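Local coordinates for teichoic acid biosynthesis protein F (Staphylococcus epidermidis, PDB 3L7I) that belongs to the teichoic acid biosynthesis proteins and carries a family region of the GT-B clan, built from two domains with parallel sheets, at residues H420-N432 and K467-W479. Numbering follows the deposited sequence.
Sequences HWVSNARTPLYLN and KYKRNFNRETSRW
Arg478 bonds to Pro428, and Glu475 of helix 465-476 to Thr427, in the loop that leaves strand 418-423 of a parallel sheet in one Rossmann-like half of this GT-B fold. The hydrogen bonds across the interface all use loop backbone atoms. Arg478 NH1 donates to Pro428 O (3.0 Å), approaching from above the carbonyl plane, while NH2 makes a weak bond to Leu431 O, its N-H...O angle being 119°. The same guanidinium is tied within its own segment by a salt bridge from NH1 to Glu475 OE1 (2.6 Å), which lies in the guanidinium plane. A bend at chi2 (64°) turns the Glu475 carboxylate toward the loop, where OE2 accepts from Thr427 N at 3.0 Å; Trp479 NE1 reaches that oxygen from the opposite face of the carboxylate, and Tyr439 OH is a further partner.

Apolar and pi contacts flank this network. Leu429 CD2 sits centrally over one guanidinium face of Arg478, 3.8 Å from CZ, and Trp421 CZ3 lies over the opposite face, offset toward its rim. Leu429 CD1 meets Arg474 CB. About one turn earlier in the helix, the guanidinium of Arg426 stacks on Phe472 as a cation-pi pair, planes 27° apart, with Arg426 CD 3.9 Å from the ring centroid.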
loop_
_atom_site.group_PDB
_atom_site.type_symbol
_atom_site.label_atom_id
_atom_site.label_comp_id
_atom_site.label_asym_id
_atom_site.label_seq_id
_atom_site.Cartn_x
_atom_site.Cartn_y
_atom_site.Cartn_z
ATOM N N HIS A 420 -17.262 18.116 -28.143
ATOM C CA HIS A 420 -16.972 19.544 -28.166
ATOM C C HIS A 420 -17.154 20.267 -26.833
ATOM O O HIS A 420 -18.233 20.183 -26.212
ATOM C CB HIS A 420 -17.827 20.229 -29.219
ATOM C CG HIS A 420 -17.355 19.981 -30.609
ATOM N ND1 HIS A 420 -17.648 18.823 -31.294
ATOM C CD2 HIS A 420 -16.589 20.731 -31.436
ATOM C CE1 HIS A 420 -17.094 18.875 -32.494
ATOM N NE2 HIS A 420 -16.448 20.023 -32.605
ATOM N N TRP A 421 -16.092 20.973 -26.411
ATOM C CA TRP A 421 -16.145 21.942 -25.301
ATOM C C TRP A 421 -16.303 23.393 -25.799
ATOM O O TRP A 421 -15.521 23.890 -26.627
ATOM C CB TRP A 421 -14.884 21.889 -24.426
ATOM C CG TRP A 421 -14.512 20.586 -23.864
ATOM C CD1 TRP A 421 -15.216 19.427 -23.936
ATOM C CD2 TRP A 421 -13.337 20.299 -23.115
ATOM N NE1 TRP A 421 -14.537 18.421 -23.294
ATOM C CE2 TRP A 421 -13.380 18.936 -22.778
ATOM C CE3 TRP A 421 -12.237 21.059 -22.715
ATOM C CZ2 TRP A 421 -12.375 18.320 -22.053
ATOM C CZ3 TRP A 421 -11.237 20.451 -21.993
ATOM C CH2 TRP A 421 -11.313 19.096 -21.665
ATOM N N VAL A 422 -17.314 24.074 -25.279
ATOM C CA VAL A 422 -17.535 25.474 -25.593
ATOM C C VAL A 422 -17.439 26.296 -24.329
ATOM O O VAL A 422 -18.188 26.069 -23.359
ATOM C CB VAL A 422 -18.904 25.668 -26.157
ATOM C CG1 VAL A 422 -19.220 27.115 -26.177
ATOM C CG2 VAL A 422 -18.952 25.086 -27.552
ATOM N N SER A 423 -16.489 27.230 -24.313
ATOM C CA SER A 423 -16.444 28.211 -23.232
ATOM C C SER A 423 -15.664 29.510 -23.495
ATOM O O SER A 423 -14.959 29.665 -24.501
ATOM C CB SER A 423 -16.029 27.554 -21.900
ATOM O OG SER A 423 -14.642 27.288 -21.832
ATOM N N ASN A 424 -15.817 30.431 -22.551
ATOM C CA ASN A 424 -15.318 31.782 -22.668
ATOM C C ASN A 424 -14.336 32.101 -21.540
ATOM O O ASN A 424 -14.071 33.274 -21.241
ATOM C CB ASN A 424 -16.480 32.745 -22.578
ATOM C CG ASN A 424 -17.101 32.738 -21.209
ATOM O OD1 ASN A 424 -16.931 31.785 -20.458
ATOM N ND2 ASN A 424 -17.807 33.804 -20.864
ATOM N N ALA A 425 -13.791 31.069 -20.903
ATOM C CA ALA A 425 -12.788 31.303 -19.871
ATOM C C ALA A 425 -11.981 30.049 -19.725
ATOM O O ALA A 425 -12.344 29.015 -20.278
ATOM C CB ALA A 425 -13.434 31.675 -18.570
ATOM N N ARG A 426 -10.879 30.135 -18.999
ATOM C CA ARG A 426 -9.995 28.987 -18.849
ATOM C C ARG A 426 -10.763 27.869 -18.201
ATOM O O ARG A 426 -11.490 28.127 -17.256
ATOM C CB ARG A 426 -8.798 29.353 -17.982
ATOM C CG ARG A 426 -7.911 30.349 -18.641
ATOM C CD ARG A 426 -6.988 30.930 -17.637
ATOM N NE ARG A 426 -6.105 29.894 -17.168
ATOM C CZ ARG A 426 -5.216 30.067 -16.211
ATOM N NH1 ARG A 426 -5.123 31.254 -15.639
ATOM N NH2 ARG A 426 -4.438 29.045 -15.840
ATOM N N THR A 427 -10.636 26.642 -18.709
ATOM C CA THR A 427 -11.234 25.513 -18.004
ATOM C C THR A 427 -10.127 24.713 -17.331
ATOM O O THR A 427 -9.015 24.665 -17.838
ATOM C CB THR A 427 -12.199 24.622 -18.886
ATOM O OG1 THR A 427 -11.444 23.745 -19.708
ATOM C CG2 THR A 427 -13.148 25.456 -19.759
ATOM N N PRO A 428 -10.429 24.113 -16.167
ATOM C CA PRO A 428 -9.435 23.483 -15.278
ATOM C C PRO A 428 -8.497 22.491 -15.974
ATOM O O PRO A 428 -8.896 21.796 -16.908
ATOM C CB PRO A 428 -10.288 22.755 -14.232
ATOM C CG PRO A 428 -11.613 23.420 -14.267
ATOM C CD PRO A 428 -11.808 23.962 -15.667
ATOM N N LEU A 429 -7.254 22.421 -15.508
ATOM C CA LEU A 429 -6.293 21.484 -16.076
ATOM C C LEU A 429 -6.524 20.005 -15.681
ATOM O O LEU A 429 -6.087 19.102 -16.395
ATOM C CB LEU A 429 -4.879 21.924 -15.745
ATOM C CG LEU A 429 -4.477 23.183 -16.490
ATOM C CD1 LEU A 429 -3.085 23.601 -16.076
ATOM C CD2 LEU A 429 -4.546 22.962 -17.994
ATOM N N TYR A 430 -7.203 19.738 -14.569
ATOM C CA TYR A 430 -7.496 18.349 -14.246
ATOM C C TYR A 430 -8.516 17.739 -15.222
ATOM O O TYR A 430 -8.683 16.531 -15.252
ATOM C CB TYR A 430 -7.925 18.154 -12.778
ATOM C CG TYR A 430 -9.010 19.101 -12.320
ATOM C CD1 TYR A 430 -10.346 18.855 -12.626
ATOM C CD2 TYR A 430 -8.696 20.248 -11.586
ATOM C CE1 TYR A 430 -11.339 19.720 -12.204
ATOM C CE2 TYR A 430 -9.675 21.119 -11.164
ATOM C CZ TYR A 430 -10.999 20.860 -11.480
ATOM O OH TYR A 430 -11.991 21.739 -11.075
ATOM N N LEU A 431 -9.198 18.556 -16.017
ATOM C CA LEU A 431 -10.020 18.008 -17.100
ATOM C C LEU A 431 -9.128 17.580 -18.265
ATOM O O LEU A 431 -8.110 18.222 -18.541
ATOM C CB LEU A 431 -11.090 19.002 -17.543
ATOM C CG LEU A 431 -12.263 19.026 -16.567
ATOM C CD1 LEU A 431 -13.380 19.971 -16.981
ATOM C CD2 LEU A 431 -12.789 17.617 -16.433
ATOM N N ASN A 432 -9.487 16.492 -18.934
ATOM C CA ASN A 432 -8.618 15.911 -19.963
ATOM C C ASN A 432 -9.071 16.174 -21.382
ATOM O O ASN A 432 -9.992 15.513 -21.869
ATOM C CB ASN A 432 -8.530 14.395 -19.785
ATOM C CG ASN A 432 -7.749 13.999 -18.560
ATOM O OD1 ASN A 432 -6.690 14.587 -18.255
ATOM N ND2 ASN A 432 -8.260 13.000 -17.837
ATOM N N LYS A 467 5.485 30.144 -12.927
ATOM C CA LYS A 467 4.605 28.989 -12.768
ATOM C C LYS A 467 3.171 29.325 -13.185
ATOM O O LYS A 467 2.375 28.450 -13.501
ATOM C CB LYS A 467 4.657 28.447 -11.333
ATOM C CG LYS A 467 3.876 27.151 -11.142
ATOM C CD LYS A 467 4.466 26.266 -10.040
ATOM C CE LYS A 467 3.670 24.953 -9.896
ATOM N NZ LYS A 467 4.424 23.893 -9.141
ATOM N N TYR A 468 2.860 30.612 -13.203
ATOM C CA TYR A 468 1.532 31.078 -13.569
ATOM C C TYR A 468 1.400 31.120 -15.079
ATOM O O TYR A 468 0.399 30.667 -15.647
ATOM C CB TYR A 468 1.267 32.454 -12.973
ATOM C CG TYR A 468 0.073 33.125 -13.569
ATOM C CD1 TYR A 468 -1.182 32.994 -12.989
ATOM C CD2 TYR A 468 0.193 33.881 -14.723
ATOM C CE1 TYR A 468 -2.291 33.599 -13.533
ATOM C CE2 TYR A 468 -0.913 34.507 -15.281
ATOM C CZ TYR A 468 -2.153 34.356 -14.680
ATOM O OH TYR A 468 -3.249 34.963 -15.254
ATOM N N LYS A 469 2.424 31.653 -15.724
ATOM C CA LYS A 469 2.528 31.587 -17.171
ATOM C C LYS A 469 2.651 30.145 -17.684
ATOM O O LYS A 469 2.043 29.793 -18.697
ATOM C CB LYS A 469 3.684 32.471 -17.681
ATOM C CG LYS A 469 3.463 33.969 -17.460
ATOM C CD LYS A 469 4.435 34.800 -18.278
ATOM C CE LYS A 469 4.658 36.186 -17.682
ATOM N NZ LYS A 469 5.905 36.823 -18.188
ATOM N N ARG A 470 3.428 29.314 -17.001
ATOM C CA ARG A 470 3.504 27.920 -17.405
ATOM C C ARG A 470 2.104 27.317 -17.447
ATOM O O ARG A 470 1.730 26.667 -18.417
ATOM C CB ARG A 470 4.408 27.093 -16.477
ATOM C CG ARG A 470 4.083 25.588 -16.474
ATOM C CD ARG A 470 5.234 24.704 -16.020
ATOM N NE ARG A 470 5.377 24.574 -14.561
ATOM C CZ ARG A 470 4.414 24.139 -13.741
ATOM N NH1 ARG A 470 3.215 23.823 -14.220
ATOM N NH2 ARG A 470 4.639 24.037 -12.432
ATOM N N ASN A 471 1.325 27.536 -16.395
ATOM C CA ASN A 471 -0.000 26.949 -16.318
ATOM C C ASN A 471 -0.945 27.530 -17.340
ATOM O O ASN A 471 -1.798 26.820 -17.870
ATOM C CB ASN A 471 -0.595 27.114 -14.928
ATOM C CG ASN A 471 0.002 26.156 -13.932
ATOM O OD1 ASN A 471 0.497 25.084 -14.300
ATOM N ND2 ASN A 471 -0.020 26.540 -12.656
ATOM N N PHE A 472 -0.802 28.825 -17.604
ATOM C CA PHE A 472 -1.669 29.481 -18.551
ATOM C C PHE A 472 -1.309 28.915 -19.913
ATOM O O PHE A 472 -2.162 28.721 -20.782
ATOM C CB PHE A 472 -1.441 30.987 -18.517
ATOM C CG PHE A 472 -2.651 31.792 -18.870
ATOM C CD1 PHE A 472 -3.323 31.576 -20.059
ATOM C CD2 PHE A 472 -3.112 32.773 -18.019
ATOM C CE1 PHE A 472 -4.435 32.311 -20.381
ATOM C CE2 PHE A 472 -4.226 33.518 -18.343
ATOM C CZ PHE A 472 -4.879 33.289 -19.522
ATOM N N ASN A 473 -0.035 28.632 -20.098
ATOM C CA ASN A 473 0.433 28.148 -21.372
ATOM C C ASN A 473 -0.132 26.769 -21.614
ATOM O O ASN A 473 -0.475 26.432 -22.742
ATOM C CB ASN A 473 1.971 28.135 -21.406
ATOM C CG ASN A 473 2.519 27.728 -22.760
ATOM O OD1 ASN A 473 1.758 27.527 -23.715
ATOM N ND2 ASN A 473 3.837 27.595 -22.851
ATOM N N ARG A 474 -0.230 25.980 -20.545
ATOM C CA ARG A 474 -0.801 24.642 -20.603
ATOM C C ARG A 474 -2.253 24.676 -21.098
ATOM O O ARG A 474 -2.660 23.840 -21.915
ATOM C CB ARG A 474 -0.753 23.979 -19.224
ATOM C CG ARG A 474 0.495 23.179 -18.925
ATOM C CD ARG A 474 0.537 22.669 -17.462
ATOM N NE ARG A 474 1.919 22.602 -16.958
ATOM C CZ ARG A 474 2.404 21.644 -16.159
ATOM N NH1 ARG A 474 1.616 20.641 -15.766
ATOM N NH2 ARG A 474 3.680 21.669 -15.762
ATOM N N GLU A 475 -3.032 25.634 -20.592
ATOM C CA GLU A 475 -4.444 25.744 -20.927
ATOM C C GLU A 475 -4.636 26.174 -22.369
ATOM O O GLU A 475 -5.446 25.580 -23.083
ATOM C CB GLU A 475 -5.156 26.712 -19.982
ATOM C CG GLU A 475 -6.504 27.290 -20.478
ATOM C CD GLU A 475 -7.602 26.240 -20.672
ATOM O OE1 GLU A 475 -7.288 25.033 -20.515
ATOM O OE2 GLU A 475 -8.760 26.612 -20.994
ATOM N N THR A 476 -3.899 27.187 -22.815
ATOM C CA THR A 476 -4.147 27.658 -24.171
ATOM C C THR A 476 -3.685 26.614 -25.187
ATOM O O THR A 476 -4.234 26.523 -26.292
ATOM C CB THR A 476 -3.499 29.009 -24.477
ATOM O OG1 THR A 476 -2.091 28.831 -24.677
ATOM C CG2 THR A 476 -3.755 29.978 -23.356
ATOM N N SER A 477 -2.691 25.815 -24.815
ATOM C CA SER A 477 -2.218 24.806 -25.744
ATOM C C SER A 477 -3.327 23.814 -26.099
ATOM O O SER A 477 -3.218 23.090 -27.079
ATOM C CB SER A 477 -1.002 24.057 -25.185
ATOM O OG SER A 477 -1.389 22.926 -24.396
ATOM N N ARG A 478 -4.376 23.769 -25.293
ATOM C CA ARG A 478 -5.456 22.816 -25.502
ATOM C C ARG A 478 -6.607 23.415 -26.334
ATOM O O ARG A 478 -7.504 22.693 -26.772
ATOM C CB ARG A 478 -6.013 22.326 -24.154
ATOM C CG ARG A 478 -4.981 21.887 -23.133
ATOM C CD ARG A 478 -5.636 21.274 -21.913
ATOM N NE ARG A 478 -6.528 22.204 -21.217
ATOM C CZ ARG A 478 -7.388 21.831 -20.271
ATOM N NH1 ARG A 478 -8.177 22.721 -19.684
ATOM N NH2 ARG A 478 -7.466 20.548 -19.923
ATOM N N TRP A 479 -6.593 24.737 -26.507
ATOM C CA TRP A 479 -7.617 25.411 -27.283
ATOM C C TRP A 479 -7.427 25.094 -28.751
ATOM O O TRP A 479 -6.426 25.486 -29.351
ATOM C CB TRP A 479 -7.554 26.928 -27.117
ATOM C CG TRP A 479 -7.780 27.461 -25.733
ATOM C CD1 TRP A 479 -8.254 26.787 -24.627
ATOM C CD2 TRP A 479 -7.571 28.803 -25.322
ATOM N NE1 TRP A 479 -8.326 27.641 -23.549
ATOM C CE2 TRP A 479 -7.910 28.883 -23.954
ATOM C CE3 TRP A 479 -7.137 29.951 -25.980
ATOM C CZ2 TRP A 479 -7.821 30.057 -23.247
ATOM C CZ3 TRP A 479 -7.044 31.109 -25.274
ATOM C CH2 TRP A 479 -7.382 31.160 -23.921
#